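Local coordinates for protein aminotransferase (Paracoccus denitrificans, PDB 4GRX) that probably catalyses the pyridoxal-phosphate-dependent transfer of amino groups from omega-amino compounds to keto acceptors, as a class III aminotransferase, at residues His38-Val43 with Thr418-Gly423; Lys78-Ala83 with Leu299-Phe304; Ser102-Met107 with Ile344-Ile349; Pro150-Ile155 with Tyr261-Ile266; Arg215-Thr220 with Gln252-Ile257. All coordinates share one frame; numbering follows the deposited sequence.

Contact 1 (His38-Val43 with Thr418-Gly423); sequences HQRGTV and TCTDLG
A surface salt bridge between Arg-40 and Asp-421 joins the end of helix 34-40 to the C-terminal region of helix 411-421, bringing together an early and a late part of the chain. The side chains come from opposite directions, and the guanidinium meets the carboxylate end-on with two nitrogens, one to each oxygen. NH1 of Arg-40 reaches OD2 of Asp-421 at 3.1 Å with a nearly straight N-H...O angle of 166°, and this oxygen is met on its syn side. NH2 of Arg-40 lies 2.6 Å from OD1 of Asp-421, which it approaches from above the carboxylate plane. The pairing is therefore twisted: the two flat groups are turned 39° against each other. A bend at chi3 (69°) of Arg-40 turns its otherwise long reach so that NH1 and NH2 face the acid. Beside the ion pair, CG2 of Thr-420 sits at the guanidinium edge, 3.6 Å from NH2 of Arg-40, and gives the charged group an apolar neighbour. Thr-420 also packs on Tyr-61 of strand 60-63, as does Val-43, which continues into a strand paired with one of the second subunit. Both helices stop close by: Gly-41 leaves helical geometry with positive phi, and Gly-423 is the C-prime residue of a Schellman motif. The guanidinium charge would probably also be favoured by the C-terminal end of helix 411-421. This is an end-on bidentate salt bridge next to a Schellman-capped helix end, joining the N-terminal helix 34-40 to the C-terminal part of the class III aminotransferase chain.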
# COMPACT_ATOMS: atom_id res chain seq x y z
N HIS A 38 -13.39 21.27 -11.69
CA HIS A 38 -14.54 22.10 -11.32
C HIS A 38 -15.25 22.62 -12.54
O HIS A 38 -16.47 22.54 -12.64
CB HIS A 38 -14.12 23.25 -10.42
CG HIS A 38 -13.84 22.83 -9.01
ND1 HIS A 38 -14.64 21.97 -8.34
CD2 HIS A 38 -12.81 23.17 -8.14
CE1 HIS A 38 -14.15 21.77 -7.10
NE2 HIS A 38 -13.03 22.51 -6.97
N GLN A 39 -14.46 23.14 -13.47
CA GLN A 39 -14.94 23.73 -14.71
C GLN A 39 -15.49 22.66 -15.68
O GLN A 39 -16.48 22.91 -16.36
CB GLN A 39 -13.81 24.56 -15.33
CG GLN A 39 -14.12 25.27 -16.64
CD GLN A 39 -12.86 25.48 -17.48
OE1 GLN A 39 -11.89 24.69 -17.40
NE2 GLN A 39 -12.85 26.53 -18.31
N ARG A 40 -14.87 21.48 -15.72
CA ARG A 40 -15.22 20.46 -16.73
C ARG A 40 -16.07 19.32 -16.20
O ARG A 40 -16.80 18.68 -16.94
CB ARG A 40 -13.95 19.85 -17.36
CG ARG A 40 -13.12 20.82 -18.19
CD ARG A 40 -11.77 20.23 -18.55
NE ARG A 40 -11.87 19.12 -19.50
CZ ARG A 40 -11.99 19.24 -20.83
NH1 ARG A 40 -12.03 20.44 -21.42
NH2 ARG A 40 -12.07 18.14 -21.57
N GLY A 41 -15.97 19.05 -14.90
CA GLY A 41 -16.59 17.87 -14.33
C GLY A 41 -15.64 16.67 -14.37
O GLY A 41 -14.75 16.58 -15.22
N THR A 42 -15.84 15.77 -13.42
CA THR A 42 -15.12 14.53 -13.37
C THR A 42 -15.65 13.69 -14.52
O THR A 42 -16.84 13.65 -14.75
CB THR A 42 -15.42 13.80 -12.06
OG1 THR A 42 -15.10 14.66 -10.96
CG2 THR A 42 -14.63 12.52 -11.96
N VAL A 43 -14.74 13.04 -15.25
CA VAL A 43 -15.12 12.11 -16.30
C VAL A 43 -15.23 10.74 -15.63
O VAL A 43 -14.24 10.21 -15.10
CB VAL A 43 -14.05 12.07 -17.42
CG1 VAL A 43 -14.40 11.02 -18.46
CG2 VAL A 43 -13.89 13.46 -18.04
N THR A 418 -7.40 19.83 -24.00
CA THR A 418 -7.66 19.81 -25.43
C THR A 418 -7.62 18.40 -26.00
O THR A 418 -8.44 18.05 -26.82
CB THR A 418 -6.71 20.74 -26.19
OG1 THR A 418 -6.84 22.06 -25.67
CG2 THR A 418 -7.03 20.76 -27.67
N CYS A 419 -6.66 17.59 -25.56
CA CYS A 419 -6.57 16.18 -25.99
C CYS A 419 -7.83 15.39 -25.63
O CYS A 419 -8.42 14.73 -26.49
CB CYS A 419 -5.36 15.50 -25.35
SG CYS A 419 -3.84 15.68 -26.31
N THR A 420 -8.22 15.48 -24.36
CA THR A 420 -9.46 14.89 -23.91
C THR A 420 -10.63 15.32 -24.79
O THR A 420 -11.44 14.49 -25.17
CB THR A 420 -9.69 15.20 -22.41
OG1 THR A 420 -8.67 14.55 -21.65
CG2 THR A 420 -11.05 14.69 -21.91
N ASP A 421 -10.71 16.59 -25.16
CA ASP A 421 -11.85 17.08 -25.96
C ASP A 421 -11.89 16.49 -27.34
O ASP A 421 -12.95 16.46 -27.94
CB ASP A 421 -11.86 18.60 -26.06
CG ASP A 421 -12.25 19.26 -24.77
OD1 ASP A 421 -12.97 18.62 -23.97
OD2 ASP A 421 -11.83 20.41 -24.55
N LEU A 422 -10.73 16.04 -27.82
CA LEU A 422 -10.59 15.41 -29.14
C LEU A 422 -10.60 13.88 -29.07
O LEU A 422 -10.33 13.21 -30.07
CB LEU A 422 -9.28 15.86 -29.78
CG LEU A 422 -9.17 17.36 -30.06
CD1 LEU A 422 -7.71 17.77 -30.07
CD2 LEU A 422 -9.89 17.73 -31.35
N GLY A 423 -10.89 13.34 -27.89
CA GLY A 423 -10.95 11.90 -27.70
C GLY A 423 -9.62 11.20 -27.50
O GLY A 423 -9.46 10.05 -27.90

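Contact 2 (Lys78-Ala83 with Leu299-Phe304); sequences KGLIEA and LTAGFF
With chi1 at -90° and chi2 at 53°, Phe-303 carries its ring out of the 299-304 loop and against Leu-80 of helix 78-90. The helix backbone sets CB of Leu-80 over the ring, while chi1 (-79°), with CG beside the backbone N, sends the branch on to Ala-301. This CB lies 3.8 Å from the centroid of the Phe-303 ring, over one face and offset toward the rim, a CH-pi contact. Its nearest ring atom is CE2 of Phe-303, at 3.5 Å. The same CE2 is 3.9 Å from CG1 of Ile-81, while CA of Ile-81 lies at the ring edge, so the phenyl group fits against one turn of the helix. Farther along, CD1 of Leu-80 rests 4.0 Å from CB of Ala-301. With an alanine in place of Phe-303, the CB of Leu-80 and the CG1 of Ile-81 would probably lose their shared aromatic partner, and a gap would open between loop and helix. The loop contains a type I' beta turn from Thr-300 to Phe-303, closed by a backbone bond from Phe-303 N to Thr-300 O. Ile-344 of helix 339-354 touches Phe-303, and Tyr-88 of the second subunit hydrogen-bonds its carbonyl O. This is a buried type I' turn just after Lys-297, the lysine that carries the pyridoxal phosphate, set at the dimer interface.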
# COMPACT_ATOMS: atom_id res chain seq x y z
N LYS A 78 -9.52 -10.49 -22.76
CA LYS A 78 -10.31 -11.69 -22.44
C LYS A 78 -9.57 -12.73 -21.60
O LYS A 78 -10.15 -13.29 -20.67
CB LYS A 78 -10.85 -12.33 -23.72
CG LYS A 78 -12.09 -13.19 -23.49
CD LYS A 78 -12.40 -14.08 -24.69
CE LYS A 78 -13.46 -15.11 -24.33
NZ LYS A 78 -13.38 -16.30 -25.23
N GLY A 79 -8.31 -12.98 -21.93
CA GLY A 79 -7.50 -13.97 -21.23
C GLY A 79 -7.30 -13.59 -19.79
O GLY A 79 -7.46 -14.41 -18.89
N LEU A 80 -6.94 -12.33 -19.57
CA LEU A 80 -6.78 -11.79 -18.23
C LEU A 80 -8.10 -11.74 -17.44
O LEU A 80 -8.11 -12.02 -16.23
CB LEU A 80 -6.12 -10.43 -18.28
CG LEU A 80 -4.60 -10.46 -18.47
CD1 LEU A 80 -4.09 -9.15 -19.05
CD2 LEU A 80 -3.87 -10.79 -17.18
N ILE A 81 -9.20 -11.38 -18.10
CA ILE A 81 -10.50 -11.37 -17.42
C ILE A 81 -10.81 -12.78 -16.94
O ILE A 81 -11.17 -13.00 -15.78
CB ILE A 81 -11.63 -10.81 -18.32
CG1 ILE A 81 -11.54 -9.28 -18.40
CG2 ILE A 81 -13.02 -11.24 -17.84
CD1 ILE A 81 -12.40 -8.67 -19.49
N GLU A 82 -10.62 -13.74 -17.85
CA GLU A 82 -10.94 -15.14 -17.59
C GLU A 82 -10.05 -15.72 -16.49
O GLU A 82 -10.52 -16.51 -15.67
CB GLU A 82 -10.85 -15.95 -18.89
CG GLU A 82 -12.07 -16.82 -19.17
CD GLU A 82 -13.41 -16.09 -19.07
OE1 GLU A 82 -13.61 -15.01 -19.70
OE2 GLU A 82 -14.30 -16.62 -18.37
N ALA A 83 -8.78 -15.31 -16.46
CA ALA A 83 -7.83 -15.73 -15.41
C ALA A 83 -8.21 -15.25 -14.00
O ALA A 83 -8.13 -16.01 -13.03
CB ALA A 83 -6.41 -15.31 -15.75
N LEU A 299 2.93 -5.64 -13.68
CA LEU A 299 3.04 -6.94 -13.06
C LEU A 299 1.69 -7.69 -13.13
O LEU A 299 1.66 -8.91 -13.37
CB LEU A 299 3.54 -6.78 -11.62
CG LEU A 299 3.54 -8.00 -10.69
CD1 LEU A 299 4.30 -9.18 -11.28
CD2 LEU A 299 4.09 -7.61 -9.32
N THR A 300 0.60 -6.95 -12.95
CA THR A 300 -0.76 -7.50 -13.06
C THR A 300 -1.55 -6.84 -14.20
O THR A 300 -2.77 -6.97 -14.25
CB THR A 300 -1.57 -7.27 -11.76
OG1 THR A 300 -1.67 -5.86 -11.48
CG2 THR A 300 -0.93 -7.99 -10.60
N ALA A 301 -0.87 -6.13 -15.08
CA ALA A 301 -1.53 -5.35 -16.13
C ALA A 301 -2.68 -4.49 -15.56
O ALA A 301 -3.73 -4.34 -16.19
CB ALA A 301 -2.02 -6.26 -17.26
N GLY A 302 -2.46 -3.93 -14.37
CA GLY A 302 -3.47 -3.13 -13.68
C GLY A 302 -4.77 -3.82 -13.30
O GLY A 302 -5.75 -3.16 -13.01
N PHE A 303 -4.79 -5.16 -13.31
CA PHE A 303 -6.00 -5.92 -12.96
C PHE A 303 -6.17 -6.13 -11.44
O PHE A 303 -7.25 -6.54 -10.97
CB PHE A 303 -6.02 -7.29 -13.68
CG PHE A 303 -6.69 -7.29 -15.04
CD1 PHE A 303 -6.32 -6.40 -16.04
CD2 PHE A 303 -7.67 -8.25 -15.35
CE1 PHE A 303 -6.93 -6.44 -17.29
CE2 PHE A 303 -8.27 -8.29 -16.60
CZ PHE A 303 -7.90 -7.39 -17.57
N PHE A 304 -5.12 -5.83 -10.68
CA PHE A 304 -5.08 -6.12 -9.24
C PHE A 304 -3.87 -5.44 -8.60
O PHE A 304 -2.77 -5.47 -9.18
CB PHE A 304 -4.98 -7.64 -9.04
CG PHE A 304 -5.27 -8.09 -7.64
CD1 PHE A 304 -6.54 -8.52 -7.29
CD2 PHE A 304 -4.27 -8.12 -6.67
CE1 PHE A 304 -6.80 -8.95 -6.00
CE2 PHE A 304 -4.53 -8.56 -5.39
CZ PHE A 304 -5.80 -8.98 -5.05

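Contact 3 (Ser102-Met107 with Ile344-Ile349); sequences SDQTVM and IALKAI
The flat group that takes part here, the carboxamide of Gln-104, meets Leu-346 through its nitrogen: NE2 of Gln-104 lies 3.9 Å from CD1 of Leu-346, and the two side chains lie at a slant to each other. Gln-104 gets there by a bend at chi2 (68°), which folds the amide round toward helix 339-354 although its CB does not head there directly. The second touch comes from Met-107, one turn further along helix 103-115, whose CB stands 3.9 Å from the same CD1 of Leu-346. Beyond CG the methionine runs extended and leads its sulfur away, so the root of that side chain, and not its thioether, makes the contact. A single methyl of Leu-346 thus bridges the i and i+3 positions of the neighbouring helix. Leu-108 and Lys-111 of that helix also touch Leu-346, and Gln-104 packs in addition on Cys-342, Ala-343 and Gln-87. At the start of helix 103-115, Ser-102 occupies the N-cap position, its OG hydrogen-bonded to OG1 of Thr-105 at 2.5 Å. Thr-105 OG1 is bonded as well to the O of Gly-337. Asp-103 forms a salt bridge with Arg-90, while Met-107 packs on Trp-19 of the second subunit. Across the two helix segments the contact holds no hydrogen bond and no ion pair. Its chemistry is that of dispersion between a leucine methyl, a methylene and an amide nitrogen, which implies a modest, weakly directional attachment at a partly exposed helix seam.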
# COMPACT_ATOMS: atom_id res chain seq x y z
N SER A 102 -0.84 -19.08 -0.10
CA SER A 102 -1.54 -19.79 -1.17
C SER A 102 -0.54 -20.52 -2.08
O SER A 102 0.65 -20.20 -2.09
CB SER A 102 -2.45 -18.84 -1.96
OG SER A 102 -1.74 -17.81 -2.62
N ASP A 103 -1.02 -21.54 -2.79
CA ASP A 103 -0.24 -22.20 -3.85
C ASP A 103 0.22 -21.18 -4.91
O ASP A 103 1.35 -21.24 -5.42
CB ASP A 103 -1.01 -23.38 -4.49
CG ASP A 103 -2.47 -23.04 -4.91
OD1 ASP A 103 -2.99 -21.91 -4.67
OD2 ASP A 103 -3.12 -23.94 -5.49
N GLN A 104 -0.67 -20.24 -5.17
CA GLN A 104 -0.52 -19.28 -6.24
C GLN A 104 0.66 -18.34 -5.95
O GLN A 104 1.38 -17.93 -6.88
CB GLN A 104 -1.84 -18.52 -6.37
CG GLN A 104 -2.32 -18.32 -7.79
CD GLN A 104 -2.75 -19.60 -8.48
OE1 GLN A 104 -3.28 -20.52 -7.86
NE2 GLN A 104 -2.53 -19.64 -9.79
N THR A 105 0.85 -18.03 -4.67
CA THR A 105 2.00 -17.26 -4.17
C THR A 105 3.30 -18.01 -4.46
O THR A 105 4.18 -17.50 -5.14
CB THR A 105 1.88 -16.97 -2.64
OG1 THR A 105 0.51 -16.72 -2.28
CG2 THR A 105 2.74 -15.76 -2.24
N VAL A 106 3.40 -19.23 -3.96
CA VAL A 106 4.56 -20.08 -4.19
C VAL A 106 4.90 -20.13 -5.68
O VAL A 106 6.08 -20.17 -6.06
CB VAL A 106 4.36 -21.50 -3.61
CG1 VAL A 106 5.63 -22.33 -3.77
CG2 VAL A 106 3.95 -21.45 -2.15
N MET A 107 3.87 -20.09 -6.53
CA MET A 107 4.07 -20.13 -7.97
C MET A 107 4.70 -18.85 -8.55
O MET A 107 5.71 -18.91 -9.26
CB MET A 107 2.77 -20.47 -8.69
CG MET A 107 2.46 -21.96 -8.75
SD MET A 107 0.76 -22.22 -9.27
CE MET A 107 0.72 -24.01 -9.47
N ILE A 344 -3.14 -13.59 -11.27
CA ILE A 344 -3.27 -12.59 -12.31
C ILE A 344 -1.90 -12.22 -12.89
O ILE A 344 -1.73 -12.09 -14.11
CB ILE A 344 -4.01 -11.34 -11.79
CG1 ILE A 344 -5.50 -11.66 -11.58
CG2 ILE A 344 -3.80 -10.15 -12.72
CD1 ILE A 344 -6.31 -10.55 -10.94
N ALA A 345 -0.93 -12.08 -11.99
CA ALA A 345 0.42 -11.75 -12.39
C ALA A 345 1.02 -12.86 -13.25
O ALA A 345 1.64 -12.58 -14.28
CB ALA A 345 1.27 -11.47 -11.16
N LEU A 346 0.82 -14.11 -12.86
CA LEU A 346 1.25 -15.24 -13.68
C LEU A 346 0.71 -15.09 -15.09
O LEU A 346 1.47 -15.10 -16.06
CB LEU A 346 0.81 -16.56 -13.06
CG LEU A 346 1.57 -17.08 -11.82
CD1 LEU A 346 0.83 -18.27 -11.22
CD2 LEU A 346 3.01 -17.45 -12.14
N LYS A 347 -0.61 -14.93 -15.20
CA LYS A 347 -1.25 -14.68 -16.48
C LYS A 347 -0.71 -13.44 -17.19
O LYS A 347 -0.48 -13.47 -18.40
CB LYS A 347 -2.76 -14.57 -16.32
CG LYS A 347 -3.50 -14.56 -17.65
CD LYS A 347 -3.40 -15.91 -18.34
CE LYS A 347 -3.78 -15.79 -19.80
NZ LYS A 347 -3.58 -17.09 -20.51
N ALA A 348 -0.53 -12.34 -16.45
CA ALA A 348 -0.02 -11.11 -17.07
C ALA A 348 1.41 -11.30 -17.62
O ALA A 348 1.70 -10.90 -18.75
CB ALA A 348 -0.08 -9.94 -16.10
N ILE A 349 2.28 -11.90 -16.81
CA ILE A 349 3.64 -12.24 -17.24
C ILE A 349 3.60 -13.12 -18.50
O ILE A 349 4.31 -12.86 -19.48
CB ILE A 349 4.46 -12.87 -16.08
CG1 ILE A 349 4.72 -11.79 -15.01
CG2 ILE A 349 5.77 -13.49 -16.58
CD1 ILE A 349 4.91 -12.31 -13.60

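Contact 4 (Pro150-Ile155 with Tyr261-Ile266); sequences PQKRKI and YDIPMI
At the N-terminal ends of three adjacent parallel strands, 154-158, 229-234 and 265-268, of the central seven-stranded sheet, Lys-152 reaches from the loop before the first strand to the loop before the third. Its NZ gives a hydrogen bond of 2.9 Å to the backbone O of Asp-262. The donor stands above the carbonyl plane, 37° out of it, and CE of Lys-152 lies 3.3 Å from the same oxygen. The chain is extended from CB onward, with CG opposite the backbone N (chi1 -160°), and turns at chi4 (83°) to aim the ammonium group at this oxygen. NZ also bonds to the O atoms of Ala-226 and Ile-229, so three backbone carbonyls grip the buried ammonium group, and the intervening strand 229-234 is tied in at its beginning. The carboxylate of Asp-262 is not the anchor: its OD2 is 6.2 Å from NZ of Lys-152. Asp-262 has positive phi and is the C-prime residue of the Schellman motif that ends helix 250-260. It lies in the beta-alpha-beta crossover 229-234, 250-260, 265-268, so the lysine ties the starts of three parallel strands in the large domain of a fold-type I aminotransferase.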
# COMPACT_ATOMS: atom_id res chain seq x y z
N PRO A 150 24.43 0.58 12.34
CA PRO A 150 23.12 1.19 12.55
C PRO A 150 23.04 2.58 11.93
O PRO A 150 21.95 3.10 11.69
CB PRO A 150 23.02 1.31 14.08
CG PRO A 150 24.07 0.37 14.63
CD PRO A 150 25.17 0.40 13.61
N GLN A 151 24.20 3.18 11.66
CA GLN A 151 24.24 4.52 11.09
C GLN A 151 24.12 4.49 9.56
O GLN A 151 23.93 5.54 8.92
CB GLN A 151 25.48 5.28 11.57
CG GLN A 151 26.79 4.90 10.89
CD GLN A 151 27.37 3.56 11.34
OE1 GLN A 151 26.77 2.83 12.12
NE2 GLN A 151 28.56 3.25 10.84
N LYS A 152 24.20 3.29 8.97
CA LYS A 152 24.13 3.15 7.51
C LYS A 152 22.69 3.23 7.03
O LYS A 152 22.06 2.20 6.72
CB LYS A 152 24.77 1.84 7.06
CG LYS A 152 25.16 1.82 5.59
CD LYS A 152 26.13 0.67 5.32
CE LYS A 152 26.30 0.40 3.83
NZ LYS A 152 27.28 1.30 3.17
N ARG A 153 22.17 4.45 6.94
CA ARG A 153 20.75 4.67 6.74
C ARG A 153 20.37 5.57 5.57
O ARG A 153 19.24 5.47 5.06
CB ARG A 153 20.14 5.23 8.02
CG ARG A 153 20.19 4.27 9.18
CD ARG A 153 19.57 4.90 10.41
NE ARG A 153 18.15 5.12 10.25
CZ ARG A 153 17.22 4.18 10.37
NH1 ARG A 153 17.57 2.92 10.63
NH2 ARG A 153 15.94 4.47 10.21
N LYS A 154 21.29 6.43 5.14
CA LYS A 154 20.99 7.41 4.07
C LYS A 154 20.58 6.73 2.77
O LYS A 154 21.03 5.63 2.47
CB LYS A 154 22.15 8.38 3.83
CG LYS A 154 22.41 9.33 5.00
CD LYS A 154 23.80 9.93 4.98
CE LYS A 154 24.10 10.65 6.29
NZ LYS A 154 25.53 11.05 6.43
N ILE A 155 19.69 7.37 2.00
CA ILE A 155 19.16 6.83 0.75
C ILE A 155 19.44 7.80 -0.39
O ILE A 155 19.01 8.96 -0.35
CB ILE A 155 17.64 6.53 0.85
CG1 ILE A 155 17.33 5.46 1.90
CG2 ILE A 155 17.06 6.13 -0.50
CD1 ILE A 155 17.92 4.09 1.63
N TYR A 261 32.11 1.26 -2.73
CA TYR A 261 31.78 1.74 -1.39
C TYR A 261 30.74 0.91 -0.64
O TYR A 261 30.24 1.35 0.39
CB TYR A 261 31.38 3.21 -1.44
CG TYR A 261 32.48 4.13 -1.96
CD1 TYR A 261 33.52 4.55 -1.13
CD2 TYR A 261 32.47 4.56 -3.28
CE1 TYR A 261 34.52 5.39 -1.60
CE2 TYR A 261 33.47 5.39 -3.77
CZ TYR A 261 34.48 5.79 -2.93
OH TYR A 261 35.45 6.62 -3.44
N ASP A 262 30.43 -0.28 -1.12
CA ASP A 262 29.43 -1.15 -0.48
C ASP A 262 28.08 -0.44 -0.27
O ASP A 262 27.56 -0.39 0.86
CB ASP A 262 29.93 -1.69 0.87
CG ASP A 262 31.23 -2.49 0.77
OD1 ASP A 262 31.48 -3.16 -0.26
OD2 ASP A 262 31.99 -2.45 1.76
N ILE A 263 27.53 0.09 -1.36
CA ILE A 263 26.20 0.69 -1.37
C ILE A 263 25.28 -0.10 -2.32
O ILE A 263 25.43 -0.02 -3.54
CB ILE A 263 26.25 2.18 -1.80
CG1 ILE A 263 27.13 2.96 -0.82
CG2 ILE A 263 24.85 2.77 -1.93
CD1 ILE A 263 27.40 4.40 -1.21
N PRO A 264 24.34 -0.87 -1.75
CA PRO A 264 23.35 -1.62 -2.52
C PRO A 264 22.69 -0.79 -3.61
O PRO A 264 22.29 0.37 -3.38
CB PRO A 264 22.34 -2.03 -1.46
CG PRO A 264 23.19 -2.22 -0.24
CD PRO A 264 24.18 -1.10 -0.30
N MET A 265 22.57 -1.36 -4.80
CA MET A 265 21.95 -0.68 -5.92
C MET A 265 20.62 -1.34 -6.22
O MET A 265 20.55 -2.53 -6.52
CB MET A 265 22.86 -0.69 -7.16
CG MET A 265 22.40 0.23 -8.27
SD MET A 265 21.09 -0.53 -9.26
CE MET A 265 20.35 0.93 -9.99
N ILE A 266 19.56 -0.54 -6.14
CA ILE A 266 18.21 -1.05 -6.31
C ILE A 266 17.65 -0.48 -7.60
O ILE A 266 17.68 0.74 -7.82
CB ILE A 266 17.32 -0.61 -5.15
CG1 ILE A 266 18.03 -0.80 -3.79
CG2 ILE A 266 15.94 -1.27 -5.24
CD1 ILE A 266 18.13 -2.22 -3.34

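Contact 5 (Arg215-Thr220 with Gln252-Ile257); sequences RELEDT and QAILPI
Leu-217 points from helix 206-224 at helix 250-260 and touches two isoleucines spaced one turn apart. Its CD2 lies 3.6 Å from CD1 of Ile-254, the two side chains meeting at a slant, and 4.0 Å from CG2 of Ile-257, which slides past it in the opposite direction. CG of Leu-217 stands opposite the backbone N (chi1 165°), which projects the methyls across the gap between the helices. Those helices run nearly parallel, their segment axes 10.1 Å apart at an angle of 22°. Ile-257 is the shared piece, because its other flank is met by Glu-218, whose OE1 lies 4.0 Å from CG1 of Ile-257. The bend at chi2 of Glu-218 leaves its OE2 to bond with the hydroxyl of Tyr-261. Replacing Ile-257 by an alanine is likely to open a gap beside Leu-217 and let the Glu-218 carboxylate lose its apolar neighbour. Inside helix 250-260, Pro-256 interrupts the backbone bonding and kinks the helix just before Ile-257. Aliphatic contact, without a hydrogen bond between the segments, implies an attachment by dispersion and exclusion of water, with little directional preference.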
# COMPACT_ATOMS: atom_id res chain seq x y z
N ARG A 215 31.48 11.60 -10.90
CA ARG A 215 32.26 12.42 -10.01
C ARG A 215 31.39 12.98 -8.89
O ARG A 215 31.78 12.95 -7.72
CB ARG A 215 32.90 13.54 -10.82
CG ARG A 215 34.00 14.33 -10.13
CD ARG A 215 34.88 15.04 -11.16
NE ARG A 215 34.12 15.93 -12.05
CZ ARG A 215 34.12 15.85 -13.38
NH1 ARG A 215 34.84 14.92 -14.02
NH2 ARG A 215 33.40 16.71 -14.10
N GLU A 216 30.20 13.47 -9.24
CA GLU A 216 29.27 14.03 -8.25
C GLU A 216 28.87 12.99 -7.21
O GLU A 216 28.72 13.31 -6.02
CB GLU A 216 28.02 14.63 -8.93
CG GLU A 216 26.90 15.01 -7.95
CD GLU A 216 25.48 14.93 -8.54
OE1 GLU A 216 24.98 13.83 -8.85
OE2 GLU A 216 24.84 15.99 -8.66
N LEU A 217 28.69 11.74 -7.64
CA LEU A 217 28.33 10.69 -6.70
C LEU A 217 29.46 10.46 -5.72
O LEU A 217 29.24 10.42 -4.50
CB LEU A 217 27.97 9.37 -7.42
CG LEU A 217 27.91 8.07 -6.61
CD1 LEU A 217 26.97 8.17 -5.42
CD2 LEU A 217 27.52 6.90 -7.49
N GLU A 218 30.68 10.33 -6.24
CA GLU A 218 31.83 10.08 -5.39
C GLU A 218 32.02 11.18 -4.35
O GLU A 218 32.36 10.90 -3.20
CB GLU A 218 33.08 9.91 -6.22
CG GLU A 218 34.22 9.27 -5.43
CD GLU A 218 34.93 8.22 -6.24
OE1 GLU A 218 34.49 7.97 -7.39
OE2 GLU A 218 35.91 7.65 -5.74
N ASP A 219 31.82 12.43 -4.77
CA ASP A 219 31.87 13.57 -3.88
C ASP A 219 30.82 13.44 -2.77
O ASP A 219 31.11 13.70 -1.59
CB ASP A 219 31.66 14.87 -4.66
CG ASP A 219 32.87 15.27 -5.51
OD1 ASP A 219 33.97 14.66 -5.43
OD2 ASP A 219 32.73 16.24 -6.26
N THR A 220 29.62 13.03 -3.13
CA THR A 220 28.57 12.82 -2.15
C THR A 220 28.98 11.74 -1.15
O THR A 220 28.83 11.91 0.07
CB THR A 220 27.25 12.44 -2.83
OG1 THR A 220 26.91 13.47 -3.76
CG2 THR A 220 26.12 12.29 -1.82
N GLN A 252 26.91 2.35 -16.35
CA GLN A 252 28.25 1.81 -16.46
C GLN A 252 29.27 2.57 -15.63
O GLN A 252 30.16 1.96 -15.05
CB GLN A 252 28.69 1.71 -17.92
CG GLN A 252 28.01 0.56 -18.66
CD GLN A 252 26.51 0.77 -18.86
OE1 GLN A 252 26.03 1.91 -18.96
NE2 GLN A 252 25.75 -0.33 -18.92
N ALA A 253 29.16 3.90 -15.58
CA ALA A 253 30.02 4.71 -14.70
C ALA A 253 29.55 4.68 -13.24
O ALA A 253 30.38 4.74 -12.33
CB ALA A 253 30.09 6.14 -15.19
N ILE A 254 28.23 4.60 -13.03
CA ILE A 254 27.61 4.67 -11.71
C ILE A 254 27.79 3.42 -10.85
O ILE A 254 28.14 3.54 -9.67
CB ILE A 254 26.10 5.07 -11.81
CG1 ILE A 254 25.96 6.57 -12.04
CG2 ILE A 254 25.29 4.67 -10.58
CD1 ILE A 254 26.27 7.42 -10.82
N LEU A 255 27.58 2.24 -11.42
CA LEU A 255 27.62 1.01 -10.61
C LEU A 255 28.92 0.65 -9.92
O LEU A 255 28.90 0.31 -8.73
CB LEU A 255 27.06 -0.18 -11.37
CG LEU A 255 25.66 -0.53 -10.89
CD1 LEU A 255 24.66 0.43 -11.51
CD2 LEU A 255 25.32 -1.95 -11.24
N PRO A 256 30.07 0.72 -10.63
CA PRO A 256 31.34 0.39 -9.98
C PRO A 256 31.63 1.22 -8.73
O PRO A 256 32.15 0.68 -7.75
CB PRO A 256 32.37 0.68 -11.08
CG PRO A 256 31.62 0.40 -12.33
CD PRO A 256 30.27 1.01 -12.06
N ILE A 257 31.27 2.50 -8.75
CA ILE A 257 31.46 3.38 -7.59
C ILE A 257 30.63 2.83 -6.43
O ILE A 257 31.11 2.77 -5.29
CB ILE A 257 31.09 4.85 -7.92
CG1 ILE A 257 31.98 5.38 -9.05
CG2 ILE A 257 31.24 5.75 -6.70
CD1 ILE A 257 31.48 6.66 -9.70

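How the contacts relate
Contact 2 is the buried one; contacts 1 and 3 lie at the surface, and contacts 4 and 5 are partly buried. Contacts 2 and 3 adjoin, centres 11 Å apart: helix 339-354 serves contact 3 and packs on both segments of contact 2, and all three of contacts 1 to 3 reach the second subunit. Contacts 4 and 5 form another pair, linked by helix 250-260 running on to strand 265-268 and by the bond of the Tyr-261 hydroxyl to contact 5. Contact 1 stands apart, across the chain's centre from these two. Charge pairing marks contact 1, backbone carbonyls contact 4, an aromatic face contact 2, and mainly aliphatic packing, each with a polar group laid on it, contacts 3 and 5.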